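Local coordinates for dinitrogenase iron-molybdenum cofactor biosynthesis domain-containing protein (Pyrococcus horikoshii, PDB 2YX6) that binds nucleotides and may be related to biosynthesis of the iron-molybdenum cofactor of dinitrogenase, its precise role being unknown, at residues Pro56-Ile59 / Lys60-Ala64. Residues are numbered along the deposited sequence; the frame is centred on the assembly and turned at random.
Sequences PNFI and KDHGA
His62 reaches back one helical turn to Phe58 and meets it twice, ring against ring and with two N-H groups on its carbonyl oxygen. Its ND1 donates to Phe58 O at 3.0 Å, with the oxygen at the imidazole edge and nearly in the ring plane; the approach is from above the carbonyl plane. The backbone N of His62 reaches the same oxygen from the opposite face, at 3.2 Å. With CG beside its own backbone N (chi1 -79°), the imidazole folds back along the helix, and its CE1 comes within 3.4 Å of Phe58 CE1. The two rings meet obliquely, planes at 49°, with ND1 over the rim of one phenyl face, while Phe29 of strand 26-33 stacks on the imidazole. A phenylalanine in place of His62 would probably leave Phe58 O without its side-chain donor, with only the backbone N to grip it in this contact, and the ring freer to turn.

A Schellman motif ends helix 54-61 here: His62 is the first residue to leave helical geometry, Gly63 follows with a positive phi of 84°, and Gly63 N donates to Lys60 O at 2.9 Å beside a weak hydrogen bond from Ala64 N to Ile59 O. Packing is tight on the sheet side: Ile59 CG2 meets Ala64 CB at 3.6 Å, the motif's apolar pair, and both side chains rest on Ala4 and Phe29 of neighbouring antiparallel strands.

The other side is looser. Asp61 is exposed, and the extended chain of Lys60 leads away from the turn toward the second subunit, where its NZ makes a weak hydrogen bond to Gly105 O of that chain. Lys60 N itself donates almost straight to Pro56 O at 2.9 Å, an ordinary helical bond.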
ATOM      1  N   PRO A  56     -14.612  -1.665   0.502  1.00 26.25           N
ATOM      2  CA  PRO A  56     -13.439  -2.200  -0.197  1.00 24.93           C
ATOM      3  C   PRO A  56     -13.683  -2.628  -1.614  1.00 25.11           C
ATOM      4  O   PRO A  56     -12.838  -2.416  -2.506  1.00 23.06           O
ATOM      5  CB  PRO A  56     -13.052  -3.397   0.660  1.00 26.03           C
ATOM      6  CG  PRO A  56     -13.413  -2.911   2.071  1.00 24.51           C
ATOM      7  CD  PRO A  56     -14.780  -2.318   1.828  1.00 25.43           C
ATOM      8  N   ASN A  57     -14.847  -3.232  -1.822  1.00 25.45           N
ATOM      9  CA  ASN A  57     -15.206  -3.736  -3.121  1.00 24.34           C
ATOM     10  C   ASN A  57     -15.501  -2.553  -3.993  1.00 22.55           C
ATOM     11  O   ASN A  57     -15.178  -2.555  -5.141  1.00 23.70           O
ATOM     12  CB  ASN A  57     -16.434  -4.659  -3.015  1.00 23.39           C
ATOM     13  CG  ASN A  57     -16.058  -6.136  -2.706  1.00 27.54           C
ATOM     14  OD1 ASN A  57     -14.959  -6.617  -3.025  1.00 29.66           O
ATOM     15  ND2 ASN A  57     -17.015  -6.865  -2.169  1.00 28.76           N
ATOM     16  N   PHE A  58     -16.123  -1.541  -3.438  1.00 23.02           N
ATOM     17  CA  PHE A  58     -16.325  -0.277  -4.152  1.00 22.62           C
ATOM     18  C   PHE A  58     -15.003   0.252  -4.685  1.00 21.93           C
ATOM     19  O   PHE A  58     -14.859   0.522  -5.878  1.00 21.10           O
ATOM     20  CB  PHE A  58     -16.962   0.719  -3.184  1.00 24.15           C
ATOM     21  CG  PHE A  58     -17.128   2.085  -3.741  1.00 24.74           C
ATOM     22  CD1 PHE A  58     -18.064   2.327  -4.698  1.00 24.77           C
ATOM     23  CD2 PHE A  58     -16.279   3.124  -3.347  1.00 26.67           C
ATOM     24  CE1 PHE A  58     -18.214   3.605  -5.245  1.00 27.27           C
ATOM     25  CE2 PHE A  58     -16.410   4.376  -3.880  1.00 26.48           C
ATOM     26  CZ  PHE A  58     -17.399   4.622  -4.845  1.00 25.85           C
ATOM     27  N   ILE A  59     -14.001   0.330  -3.800  1.00 20.81           N
ATOM     28  CA  ILE A  59     -12.655   0.813  -4.190  1.00 20.19           C
ATOM     29  C   ILE A  59     -11.997  -0.073  -5.271  1.00 20.38           C
ATOM     30  O   ILE A  59     -11.600   0.425  -6.319  1.00 19.43           O
ATOM     31  CB  ILE A  59     -11.789   1.032  -2.917  1.00 20.19           C
ATOM     32  CG1 ILE A  59     -12.439   2.097  -2.045  1.00 20.21           C
ATOM     33  CG2 ILE A  59     -10.395   1.416  -3.264  1.00 21.22           C
ATOM     34  CD1 ILE A  59     -12.634   3.463  -2.801  1.00 20.02           C
ATOM     35  N   LYS A  60     -11.936  -1.387  -5.050  1.00 22.20           N
ATOM     36  CA  LYS A  60     -11.424  -2.343  -6.021  1.00 23.34           C
ATOM     37  C   LYS A  60     -12.125  -2.227  -7.377  1.00 23.09           C
ATOM     38  O   LYS A  60     -11.485  -2.172  -8.408  1.00 21.85           O
ATOM     39  CB  LYS A  60     -11.550  -3.762  -5.486  1.00 23.53           C
ATOM     40  CG  LYS A  60     -10.672  -4.786  -6.285  1.00 26.92           C
ATOM     41  CD  LYS A  60     -10.959  -6.227  -5.874  1.00 27.66           C
ATOM     42  CE  LYS A  60     -10.123  -7.285  -6.623  1.00 33.02           C
ATOM     43  NZ  LYS A  60     -10.698  -8.705  -6.474  1.00 33.79           N
ATOM     44  N   ASP A  61     -13.454  -2.107  -7.350  1.00 22.86           N
ATOM     45  CA  ASP A  61     -14.242  -1.956  -8.579  1.00 25.19           C
ATOM     46  C   ASP A  61     -13.894  -0.680  -9.352  1.00 24.92           C
ATOM     47  O   ASP A  61     -14.112  -0.615 -10.543  1.00 25.25           O
ATOM     48  CB  ASP A  61     -15.731  -1.977  -8.277  1.00 24.29           C
ATOM     49  CG  ASP A  61     -16.203  -3.345  -7.722  1.00 30.35           C
ATOM     50  OD1 ASP A  61     -15.527  -4.371  -7.998  1.00 31.46           O
ATOM     51  OD2 ASP A  61     -17.240  -3.363  -6.983  1.00 34.84           O
ATOM     52  N   HIS A  62     -13.376   0.325  -8.652  1.00 24.68           N
ATOM     53  CA  HIS A  62     -12.870   1.530  -9.290  1.00 24.14           C
ATOM     54  C   HIS A  62     -11.404   1.514  -9.689  1.00 23.21           C
ATOM     55  O   HIS A  62     -10.887   2.506 -10.164  1.00 24.87           O
ATOM     56  CB  HIS A  62     -13.198   2.728  -8.422  1.00 24.92           C
ATOM     57  CG  HIS A  62     -14.624   3.178  -8.572  1.00 26.94           C
ATOM     58  ND1 HIS A  62     -15.676   2.519  -7.970  1.00 27.95           N
ATOM     59  CD2 HIS A  62     -15.174   4.187  -9.298  1.00 24.97           C
ATOM     60  CE1 HIS A  62     -16.810   3.129  -8.281  1.00 27.97           C
ATOM     61  NE2 HIS A  62     -16.532   4.142  -9.087  1.00 28.87           N
ATOM     62  N   GLY A  63     -10.753   0.382  -9.568  1.00 22.50           N
ATOM     63  CA  GLY A  63      -9.380   0.229 -10.079  1.00 20.73           C
ATOM     64  C   GLY A  63      -8.307   0.723  -9.130  1.00 21.45           C
ATOM     65  O   GLY A  63      -7.155   0.778  -9.514  1.00 19.70           O
ATOM     66  N   ALA A  64      -8.670   1.116  -7.889  1.00 20.23           N
ATOM     67  CA  ALA A  64      -7.654   1.741  -7.009  1.00 20.86           C
ATOM     68  C   ALA A  64      -6.834   0.622  -6.405  1.00 21.37           C
ATOM     69  O   ALA A  64      -7.388  -0.421  -6.024  1.00 20.69           O
ATOM     70  CB  ALA A  64      -8.292   2.576  -5.972  1.00 20.44           C
TER